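Long-range contacts in GH127 beta-L-arabinofuranoside (Geobacillus stearothermophilus, PDB 4QK0), which probably hydrolyses terminal beta-L-arabinofuranosidic linkages, acting as a glycoside hydrolase of family GH127: residues F323-N327 with H540-N546; M532-K538 with V550-P556; V593-T597 with F625-Y631. All blocks are in the same frame, centred on the assembly; numbering follows the deposited sequence.

Contact 1: residues F323-N327 with H540-N546; sequences FDLPN and HPQVRAN
Neither segment contains a regular strand, and the two do not pair as a sheet. F323 sits in the left-handed region (phi/psi 71/5), followed by D324 (-89/90), L325 (-133/64), P326 (-70/141) and N327 (-85/-30). H540-V543 form a type I turn, closed by V543 N donating to H540 O at 2.9 Å and braced by Q542 N donating to H540 ND1 at 3.1 Å. A short 3-10 turn, R544-N546, comes next, with N546 N bonded to V543 O at 3.0 Å. The CA register pairs F323 with V543 (4.8 Å) and P326 with A545 (5.3 Å).

Aromatic contacts gather at the F323 end. F323 (chi1 m) lays its ring face on Q542, whose CB is 3.5 Å from the ring centroid and 14° off the normal, a CH-pi contact. The same ring stacks face-to-face on H540 (t), centroids 4.9 Å apart and planes at 29°, and F323 CD1 meets V543 CG2 at 3.9 Å. Further along, L325 CB lies 4.2 Å from V543 CG1, and L325 O makes a backbone-to-methyl van der Waals contact with A545 CB (3.5 Å).

This is a loop-to-loop interface between the GH127 catalytic domain and the C-terminal beta domain. It also faces the second subunit, where R544 bridges to E640 and D324 to R394.

The direct polar contact lies at the N327-N546 end: N327 (m) donates ND2 to OD1 of N546 (m) at 2.7 Å. Two waters bridge the segments. The first joins F323 O (2.8 Å), L325 N (3.2 Å) and A545 N (3.0 Å); the second joins L325 O (2.6 Å), N327 OD1 (2.6 Å) and N546 ND2 (2.9 Å).

Contact 2: residues M532-K538 with V550-P556; sequences MPVERIK and VALQRGP
Strands 534-538 and 550-554 run antiparallel, axes 4.5 Å apart at 144°. The hydrogen-bonded pairs are E535-Q553 (E535 N to Q553 O 2.8 Å, Q553 N to E535 O 3.0 Å) and I537-A551 (I537 N to A551 O 2.7 Å, A551 N to I537 O 3.0 Å); R536-L552 is a non-hydrogen-bonded pair. On the R536 face, L552 (mt) pushes CD2 between V534 CG1 (4.4 Å) and R536 CG (4.2 Å), while V550 (p) lodges CG2 against R536 CB (3.6 Å) and K538 CD (4.2 Å). On the opposite face, I537 (mm) covers A551 (CB-CB 4.3 Å) and presses CG1 on Q553 CB at 3.7 Å. Selenomethionine M532 (mtt) folds over the end of the pair, its SE above the R554 guanidinium (NH1 3.8 Å, itself hydrogen-bonded to W465 O), its CG 3.9 Å from G555 CA and its CE 4.0 Å from P556 CD. An ideal CB on G555 (phi 61°) would come within 2.8 Å of M532 CE. The arrangement is a twisted antiparallel beta hairpin, in the C-terminal beta domain of GH127.

Contact 3: residues V593-T597 with F625-Y631; sequences VVVIT and FRAIPYY
Within these segments one hydrogen-bonded pair joins the two antiparallel strands, whose axes lie 4.7 Å apart at 149°: I596 N gives to A627 O (3.0 Å) and A627 N to I596 O (2.8 Å). The F625 backbone bonds G598 just beyond. T597-R626 follows as a non-hydrogen-bonded pair (CA-CA 4.6 Å), T597 CG2 4.0 Å from R626 CG. CA-H...O contacts flank it, T597 CA to F625 O and R626 CA to I596 O, each 3.4 Å. Toward V593 the strands splay, V594 CA lying 7.8 Å from P629 CA. V593, V595 and T597 bond backbone-to-backbone with E586, H584 and E582 on strand 574-586. R626 NH2 forms a salt bridge with D565 OD1. Side-chain closure is apolar: V593 (m) CB-P629 CG 4.2 Å, V595 (m) CG1-I628 CG2 4.2 Å, I596 (m) CB-A627 CB 4.3 Å. P629 CD sits 3.7 Å from V594 O; lacking an amide hydrogen, P629 leaves that carbonyl to the Y559 hydroxyl, while apolar packing runs along the contact.

Overall arrangement
Contacts 2 and 3 belong to one branched sheet of the C-terminal domain, their centres 11 Å apart, and they pack together directly: L552 CD1 lies 3.9 Å from F625 CE1, and V534 CG2 3.9 Å from I596 CD1. Contact 1 lies about 18 Å from contact 2 and 23 Å from contact 3, centre to centre. Its 540-546 segment belongs to the connection between the hairpin strands of contact 2, so along the chain these two contacts interlock, whereas contact 3 follows both. One hairpin therefore contributes its strands to the sheet and its tip to the catalytic domain. Contacts 1 and 2 also touch the second subunit, K538 extending the sheet into it; contact 3 stays within its own chain.

Contact 1: residues F323-N327 with H540-N546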
loop_
_atom_site.group_PDB
_atom_site.type_symbol
_atom_site.label_atom_id
_atom_site.label_comp_id
_atom_site.label_asym_id
_atom_site.label_seq_id
_atom_site.Cartn_x
_atom_site.Cartn_y
_atom_site.Cartn_z
ATOM N N PHE A 323 -5.493 -2.841 -15.146
ATOM C CA PHE A 323 -6.526 -2.206 -14.391
ATOM C C PHE A 323 -6.178 -1.937 -12.892
ATOM O O PHE A 323 -7.054 -1.487 -12.168
ATOM C CB PHE A 323 -7.830 -2.980 -14.487
ATOM C CG PHE A 323 -8.327 -3.209 -15.887
ATOM C CD1 PHE A 323 -8.714 -2.148 -16.696
ATOM C CD2 PHE A 323 -8.498 -4.504 -16.361
ATOM C CE1 PHE A 323 -9.257 -2.379 -17.949
ATOM C CE2 PHE A 323 -9.043 -4.745 -17.630
ATOM C CZ PHE A 323 -9.397 -3.672 -18.429
ATOM N N ASP A 324 -4.943 -2.217 -12.461
ATOM C CA ASP A 324 -4.457 -1.943 -11.098
ATOM C C ASP A 324 -3.869 -0.548 -11.031
ATOM O O ASP A 324 -2.694 -0.320 -11.292
ATOM C CB ASP A 324 -3.422 -2.996 -10.658
ATOM C CG ASP A 324 -2.866 -2.739 -9.236
ATOM O OD1 ASP A 324 -3.633 -2.341 -8.371
ATOM O OD2 ASP A 324 -1.668 -2.933 -8.989
ATOM N N LEU A 325 -4.719 0.394 -10.723
ATOM C CA LEU A 325 -4.361 1.812 -10.799
ATOM C C LEU A 325 -4.784 2.588 -9.556
ATOM O O LEU A 325 -5.645 3.478 -9.613
ATOM C CB LEU A 325 -5.062 2.405 -12.016
ATOM C CG LEU A 325 -4.505 1.859 -13.330
ATOM C CD1 LEU A 325 -5.447 2.211 -14.452
ATOM C CD2 LEU A 325 -3.104 2.387 -13.632
ATOM N N PRO A 326 -4.191 2.235 -8.420
ATOM C CA PRO A 326 -4.537 2.838 -7.128
ATOM C C PRO A 326 -4.046 4.269 -7.114
ATOM O O PRO A 326 -2.970 4.556 -7.619
ATOM C CB PRO A 326 -3.800 1.988 -6.121
ATOM C CG PRO A 326 -2.594 1.487 -6.894
ATOM C CD PRO A 326 -3.168 1.208 -8.277
ATOM N N ASN A 327 -4.839 5.154 -6.528
ATOM C CA ASN A 327 -4.558 6.576 -6.571
ATOM C C ASN A 327 -3.597 7.083 -5.481
ATOM O O ASN A 327 -2.861 8.068 -5.691
ATOM C CB ASN A 327 -5.877 7.326 -6.534
ATOM C CG ASN A 327 -6.711 7.069 -7.793
ATOM O OD1 ASN A 327 -6.210 7.230 -8.895
ATOM N ND2 ASN A 327 -7.978 6.656 -7.644
ATOM N N HIS A 540 -13.086 2.535 -16.575
ATOM C CA HIS A 540 -13.617 1.223 -16.909
ATOM C C HIS A 540 -13.925 0.514 -15.561
ATOM O O HIS A 540 -13.159 0.667 -14.579
ATOM C CB HIS A 540 -12.531 0.472 -17.650
ATOM C CG HIS A 540 -12.971 -0.799 -18.238
ATOM N ND1 HIS A 540 -13.287 -1.889 -17.474
ATOM C CD2 HIS A 540 -13.086 -1.192 -19.528
ATOM C CE1 HIS A 540 -13.597 -2.904 -18.260
ATOM N NE2 HIS A 540 -13.466 -2.510 -19.514
ATOM N N PRO A 541 -15.009 -0.271 -15.501
ATOM C CA PRO A 541 -15.412 -0.885 -14.221
ATOM C C PRO A 541 -14.422 -1.845 -13.649
ATOM O O PRO A 541 -14.494 -2.122 -12.502
ATOM C CB PRO A 541 -16.713 -1.586 -14.560
ATOM C CG PRO A 541 -17.260 -0.788 -15.675
ATOM C CD PRO A 541 -16.077 -0.354 -16.498
ATOM N N GLN A 542 -13.501 -2.345 -14.439
ATOM C CA GLN A 542 -12.424 -3.221 -13.956
ATOM C C GLN A 542 -11.359 -2.463 -13.178
ATOM O O GLN A 542 -10.602 -3.081 -12.451
ATOM C CB GLN A 542 -11.732 -3.913 -15.101
ATOM C CG GLN A 542 -12.595 -4.896 -15.851
ATOM C CD GLN A 542 -12.584 -6.220 -15.201
ATOM O OE1 GLN A 542 -11.522 -6.779 -14.951
ATOM N NE2 GLN A 542 -13.744 -6.718 -14.876
ATOM N N VAL A 543 -11.333 -1.130 -13.295
ATOM C CA VAL A 543 -10.487 -0.288 -12.446
ATOM C C VAL A 543 -11.110 -0.120 -11.082
ATOM O O VAL A 543 -11.931 0.753 -10.775
ATOM C CB VAL A 543 -10.201 1.070 -13.042
ATOM C CG1 VAL A 543 -9.199 1.797 -12.140
ATOM C CG2 VAL A 543 -9.583 0.940 -14.420
ATOM N N ARG A 544 -10.713 -1.037 -10.230
ATOM C CA ARG A 544 -11.284 -1.189 -8.934
ATOM C C ARG A 544 -11.126 0.047 -8.064
ATOM O O ARG A 544 -12.058 0.401 -7.388
ATOM C CB ARG A 544 -10.710 -2.459 -8.286
ATOM C CG ARG A 544 -11.336 -3.575 -9.128
ATOM C CD ARG A 544 -10.963 -5.034 -9.092
ATOM N NE ARG A 544 -11.517 -5.589 -10.322
ATOM C CZ ARG A 544 -11.647 -6.868 -10.625
ATOM N NH1 ARG A 544 -11.382 -7.820 -9.778
ATOM N NH2 ARG A 544 -12.146 -7.185 -11.796
ATOM N N ALA A 545 -9.996 0.723 -8.163
ATOM C CA ALA A 545 -9.755 1.917 -7.370
ATOM C C ALA A 545 -10.771 2.996 -7.631
ATOM O O ALA A 545 -10.951 3.815 -6.799
ATOM C CB ALA A 545 -8.366 2.445 -7.660
ATOM N N ASN A 546 -11.453 2.984 -8.780
ATOM C CA ASN A 546 -12.341 4.081 -9.156
ATOM C C ASN A 546 -13.800 3.758 -9.218
ATOM O O ASN A 546 -14.611 4.568 -9.661
ATOM C CB ASN A 546 -11.829 4.729 -10.419
ATOM C CG ASN A 546 -10.417 5.272 -10.249
ATOM O OD1 ASN A 546 -10.064 5.797 -9.165
ATOM N ND2 ASN A 546 -9.597 5.161 -11.281
HETATM O O HOH W 1 -7.627 -0.311 -9.724
HETATM O O HOH W 2 -6.773 5.557 -10.804
#

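Contact 2: residues M532-K538 with V550-P556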
loop_
_atom_site.group_PDB
_atom_site.type_symbol
_atom_site.label_atom_id
_atom_site.label_comp_id
_atom_site.label_asym_id
_atom_site.label_seq_id
_atom_site.Cartn_x
_atom_site.Cartn_y
_atom_site.Cartn_z
HETATM N N MSE A 532 -15.468 22.800 -25.308
HETATM C CA MSE A 532 -14.843 22.367 -24.031
HETATM C C MSE A 532 -15.858 22.414 -22.875
HETATM O O MSE A 532 -15.715 23.216 -21.958
HETATM C CB MSE A 532 -13.644 23.280 -23.663
HETATM C CG MSE A 532 -12.453 23.026 -24.527
HETATM SE SE MSE A 532 -10.930 23.895 -23.730
HETATM C CE MSE A 532 -9.590 23.317 -25.010
ATOM N N PRO A 533 -16.886 21.558 -22.905
ATOM C CA PRO A 533 -17.722 21.425 -21.732
ATOM C C PRO A 533 -17.004 20.753 -20.576
ATOM O O PRO A 533 -15.971 20.083 -20.781
ATOM C CB PRO A 533 -18.822 20.464 -22.201
ATOM C CG PRO A 533 -18.172 19.616 -23.232
ATOM C CD PRO A 533 -17.225 20.570 -23.943
ATOM N N VAL A 534 -17.508 20.923 -19.355
ATOM C CA VAL A 534 -16.936 20.180 -18.206
ATOM C C VAL A 534 -17.415 18.753 -18.335
ATOM O O VAL A 534 -18.572 18.545 -18.399
ATOM C CB VAL A 534 -17.388 20.731 -16.843
ATOM C CG1 VAL A 534 -16.890 19.835 -15.686
ATOM C CG2 VAL A 534 -16.838 22.130 -16.646
ATOM N N GLU A 535 -16.518 17.796 -18.355
ATOM C CA GLU A 535 -16.906 16.438 -18.446
ATOM C C GLU A 535 -16.646 15.674 -17.124
ATOM O O GLU A 535 -15.655 15.892 -16.452
ATOM C CB GLU A 535 -16.082 15.732 -19.519
ATOM C CG GLU A 535 -16.198 16.287 -20.928
ATOM C CD GLU A 535 -17.438 15.818 -21.707
ATOM O OE1 GLU A 535 -18.432 15.315 -21.098
ATOM O OE2 GLU A 535 -17.426 16.025 -22.955
ATOM N N ARG A 536 -17.539 14.740 -16.824
ATOM C CA ARG A 536 -17.395 13.787 -15.734
ATOM C C ARG A 536 -16.803 12.518 -16.328
ATOM O O ARG A 536 -17.469 11.838 -17.098
ATOM C CB ARG A 536 -18.773 13.461 -15.139
ATOM C CG ARG A 536 -19.342 14.500 -14.165
ATOM C CD ARG A 536 -20.714 14.001 -13.654
ATOM N NE ARG A 536 -21.285 14.753 -12.551
ATOM C CZ ARG A 536 -21.832 15.969 -12.667
ATOM N NH1 ARG A 536 -21.902 16.598 -13.854
ATOM N NH2 ARG A 536 -22.310 16.578 -11.590
ATOM N N ILE A 537 -15.568 12.197 -16.001
ATOM C CA ILE A 537 -14.939 11.036 -16.583
ATOM C C ILE A 537 -15.104 9.814 -15.663
ATOM O O ILE A 537 -14.844 9.903 -14.448
ATOM C CB ILE A 537 -13.450 11.316 -16.809
ATOM C CG1 ILE A 537 -13.250 12.601 -17.669
ATOM C CG2 ILE A 537 -12.785 10.133 -17.478
ATOM C CD1 ILE A 537 -13.922 12.563 -19.034
ATOM N N LYS A 538 -15.483 8.686 -16.248
ATOM C CA LYS A 538 -15.563 7.424 -15.564
ATOM C C LYS A 538 -14.503 6.443 -16.026
ATOM O O LYS A 538 -14.169 6.399 -17.204
ATOM C CB LYS A 538 -16.919 6.787 -15.815
ATOM C CG LYS A 538 -18.087 7.576 -15.266
ATOM C CD LYS A 538 -18.170 7.646 -13.739
ATOM C CE LYS A 538 -18.171 6.240 -13.098
ATOM N NZ LYS A 538 -18.218 6.210 -11.621
ATOM N N VAL A 550 -15.557 9.555 -9.822
ATOM C CA VAL A 550 -15.641 10.328 -11.046
ATOM C C VAL A 550 -14.540 11.376 -11.012
ATOM O O VAL A 550 -14.117 11.797 -9.931
ATOM C CB VAL A 550 -17.025 10.964 -11.159
ATOM C CG1 VAL A 550 -17.210 12.044 -10.130
ATOM C CG2 VAL A 550 -17.268 11.551 -12.525
ATOM N N ALA A 551 -14.008 11.714 -12.190
ATOM C CA ALA A 551 -12.958 12.722 -12.322
ATOM C C ALA A 551 -13.508 13.799 -13.174
ATOM O O ALA A 551 -14.282 13.560 -14.109
ATOM C CB ALA A 551 -11.694 12.149 -12.937
ATOM N N LEU A 552 -13.089 15.015 -12.897
ATOM C CA LEU A 552 -13.474 16.118 -13.780
ATOM C C LEU A 552 -12.379 16.455 -14.796
ATOM O O LEU A 552 -11.191 16.442 -14.491
ATOM C CB LEU A 552 -13.762 17.350 -12.954
ATOM C CG LEU A 552 -14.889 17.124 -11.963
ATOM C CD1 LEU A 552 -15.082 18.358 -11.140
ATOM C CD2 LEU A 552 -16.202 16.760 -12.634
ATOM N N GLN A 553 -12.806 16.708 -16.028
ATOM C CA GLN A 553 -11.905 17.068 -17.100
ATOM C C GLN A 553 -12.559 18.126 -18.000
ATOM O O GLN A 553 -13.740 18.060 -18.323
ATOM C CB GLN A 553 -11.520 15.847 -17.928
ATOM C CG GLN A 553 -10.460 16.155 -18.974
ATOM C CD GLN A 553 -9.900 14.958 -19.723
ATOM O OE1 GLN A 553 -9.824 13.860 -19.190
ATOM N NE2 GLN A 553 -9.395 15.210 -20.932
ATOM N N ARG A 554 -11.741 19.050 -18.470
ATOM C CA ARG A 554 -12.198 20.056 -19.467
ATOM C C ARG A 554 -11.143 20.264 -20.548
ATOM O O ARG A 554 -9.997 20.603 -20.238
ATOM C CB ARG A 554 -12.444 21.361 -18.736
ATOM C CG ARG A 554 -12.864 22.506 -19.622
ATOM C CD ARG A 554 -13.223 23.758 -18.822
ATOM N NE ARG A 554 -13.721 24.758 -19.774
ATOM C CZ ARG A 554 -12.955 25.572 -20.497
ATOM N NH1 ARG A 554 -11.650 25.582 -20.388
ATOM N NH2 ARG A 554 -13.511 26.381 -21.350
ATOM N N GLY A 555 -11.504 20.067 -21.815
ATOM C CA GLY A 555 -10.467 20.077 -22.859
ATOM C C GLY A 555 -9.519 18.951 -22.515
ATOM O O GLY A 555 -9.954 17.897 -22.035
ATOM N N PRO A 556 -8.213 19.169 -22.684
ATOM C CA PRO A 556 -7.185 18.159 -22.335
ATOM C C PRO A 556 -6.786 18.111 -20.837
ATOM O O PRO A 556 -5.929 17.310 -20.479
ATOM C CB PRO A 556 -5.962 18.637 -23.143
ATOM C CG PRO A 556 -6.080 20.123 -23.075
ATOM C CD PRO A 556 -7.572 20.399 -23.163
HETATM O O HOH W 3 -16.290 25.222 -20.055
HETATM O O HOH W 4 -14.205 18.991 -22.570
#

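Contact 3: residues V593-T597 with F625-Y631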
loop_
_atom_site.group_PDB
_atom_site.type_symbol
_atom_site.label_atom_id
_atom_site.label_comp_id
_atom_site.label_asym_id
_atom_site.label_seq_id
_atom_site.Cartn_x
_atom_site.Cartn_y
_atom_site.Cartn_z
ATOM N N VAL A 593 -5.731 30.380 -14.722
ATOM C CA VAL A 593 -6.264 29.091 -15.024
ATOM C C VAL A 593 -7.756 29.140 -15.064
ATOM O O VAL A 593 -8.362 29.975 -14.415
ATOM C CB VAL A 593 -5.844 28.041 -13.990
ATOM C CG1 VAL A 593 -4.334 27.916 -13.936
ATOM C CG2 VAL A 593 -6.398 28.332 -12.583
ATOM N N VAL A 594 -8.363 28.212 -15.802
ATOM C CA VAL A 594 -9.761 28.022 -15.688
ATOM C C VAL A 594 -10.007 27.153 -14.413
ATOM O O VAL A 594 -9.318 26.149 -14.163
ATOM C CB VAL A 594 -10.347 27.349 -16.932
ATOM C CG1 VAL A 594 -11.808 26.964 -16.706
ATOM C CG2 VAL A 594 -10.293 28.281 -18.129
ATOM N N VAL A 595 -11.031 27.506 -13.636
ATOM C CA VAL A 595 -11.415 26.690 -12.474
ATOM C C VAL A 595 -12.782 26.149 -12.738
ATOM O O VAL A 595 -13.526 26.698 -13.542
ATOM C CB VAL A 595 -11.425 27.485 -11.160
ATOM C CG1 VAL A 595 -10.090 28.119 -10.925
ATOM C CG2 VAL A 595 -12.500 28.557 -11.188
ATOM N N ILE A 596 -13.130 25.057 -12.050
ATOM C CA ILE A 596 -14.469 24.455 -12.179
ATOM C C ILE A 596 -15.162 24.497 -10.830
ATOM O O ILE A 596 -14.543 24.206 -9.808
ATOM C CB ILE A 596 -14.359 23.008 -12.661
ATOM C CG1 ILE A 596 -13.867 23.002 -14.101
ATOM C CG2 ILE A 596 -15.687 22.277 -12.520
ATOM C CD1 ILE A 596 -13.531 21.643 -14.598
ATOM N N THR A 597 -16.434 24.901 -10.815
ATOM C CA THR A 597 -17.146 25.065 -9.562
ATOM C C THR A 597 -18.465 24.381 -9.645
ATOM O O THR A 597 -19.015 24.206 -10.716
ATOM C CB THR A 597 -17.332 26.564 -9.133
ATOM O OG1 THR A 597 -18.166 27.235 -10.069
ATOM C CG2 THR A 597 -16.001 27.318 -9.047
ATOM N N PHE A 625 -17.943 23.571 -4.098
ATOM C CA PHE A 625 -16.537 23.130 -4.298
ATOM C C PHE A 625 -15.888 23.854 -5.422
ATOM O O PHE A 625 -16.547 24.300 -6.344
ATOM C CB PHE A 625 -16.384 21.630 -4.578
ATOM C CG PHE A 625 -16.771 21.230 -5.955
ATOM C CD1 PHE A 625 -15.852 21.168 -7.016
ATOM C CD2 PHE A 625 -18.073 20.875 -6.195
ATOM C CE1 PHE A 625 -16.261 20.763 -8.293
ATOM C CE2 PHE A 625 -18.475 20.487 -7.459
ATOM C CZ PHE A 625 -17.569 20.415 -8.494
ATOM N N ARG A 626 -14.581 23.799 -5.402
ATOM C CA ARG A 626 -13.790 24.311 -6.464
ATOM C C ARG A 626 -12.669 23.379 -6.849
ATOM O O ARG A 626 -11.895 22.884 -5.989
ATOM C CB ARG A 626 -13.197 25.672 -6.053
ATOM C CG ARG A 626 -12.543 26.331 -7.244
ATOM C CD ARG A 626 -12.432 27.828 -7.065
ATOM N NE ARG A 626 -11.256 28.095 -6.268
ATOM C CZ ARG A 626 -10.632 29.260 -6.219
ATOM N NH1 ARG A 626 -11.064 30.267 -6.966
ATOM N NH2 ARG A 626 -9.579 29.402 -5.428
ATOM N N ALA A 627 -12.519 23.198 -8.170
ATOM C CA ALA A 627 -11.506 22.315 -8.689
ATOM C C ALA A 627 -10.552 23.139 -9.542
ATOM O O ALA A 627 -10.975 24.046 -10.241
ATOM C CB ALA A 627 -12.143 21.182 -9.481
ATOM N N ILE A 628 -9.283 22.756 -9.508
ATOM C CA ILE A 628 -8.247 23.367 -10.303
ATOM C C ILE A 628 -7.498 22.296 -11.140
ATOM O O ILE A 628 -7.680 21.100 -10.915
ATOM C CB ILE A 628 -7.213 24.090 -9.408
ATOM C CG1 ILE A 628 -6.618 23.129 -8.366
ATOM C CG2 ILE A 628 -7.873 25.271 -8.690
ATOM C CD1 ILE A 628 -5.135 23.144 -8.306
ATOM N N PRO A 629 -6.660 22.731 -12.114
ATOM C CA PRO A 629 -5.957 21.783 -12.931
ATOM C C PRO A 629 -4.997 20.958 -12.130
ATOM O O PRO A 629 -4.272 21.500 -11.284
ATOM C CB PRO A 629 -5.169 22.696 -13.915
ATOM C CG PRO A 629 -6.029 23.872 -14.087
ATOM C CD PRO A 629 -6.587 24.096 -12.700
ATOM N N TYR A 630 -4.940 19.672 -12.437
ATOM C CA TYR A 630 -4.074 18.751 -11.731
ATOM C C TYR A 630 -2.656 19.223 -11.700
ATOM O O TYR A 630 -2.031 19.209 -10.632
ATOM C CB TYR A 630 -4.151 17.336 -12.332
ATOM C CG TYR A 630 -3.161 16.394 -11.709
ATOM C CD1 TYR A 630 -3.434 15.754 -10.518
ATOM C CD2 TYR A 630 -1.963 16.102 -12.340
ATOM C CE1 TYR A 630 -2.492 14.893 -9.953
ATOM C CE2 TYR A 630 -1.064 15.212 -11.788
ATOM C CZ TYR A 630 -1.322 14.634 -10.581
ATOM O OH TYR A 630 -0.399 13.784 -10.067
ATOM N N TYR A 631 -2.142 19.674 -12.851
ATOM C CA TYR A 631 -0.719 20.068 -12.921
ATOM C C TYR A 631 -0.389 21.147 -11.932
ATOM O O TYR A 631 0.786 21.250 -11.475
ATOM C CB TYR A 631 -0.280 20.533 -14.362
ATOM C CG TYR A 631 -0.796 21.863 -14.769
ATOM C CD1 TYR A 631 -0.234 23.043 -14.243
ATOM C CD2 TYR A 631 -1.885 21.980 -15.600
ATOM C CE1 TYR A 631 -0.755 24.305 -14.578
ATOM C CE2 TYR A 631 -2.400 23.226 -15.944
ATOM C CZ TYR A 631 -1.805 24.409 -15.418
ATOM O OH TYR A 631 -2.316 25.659 -15.769
#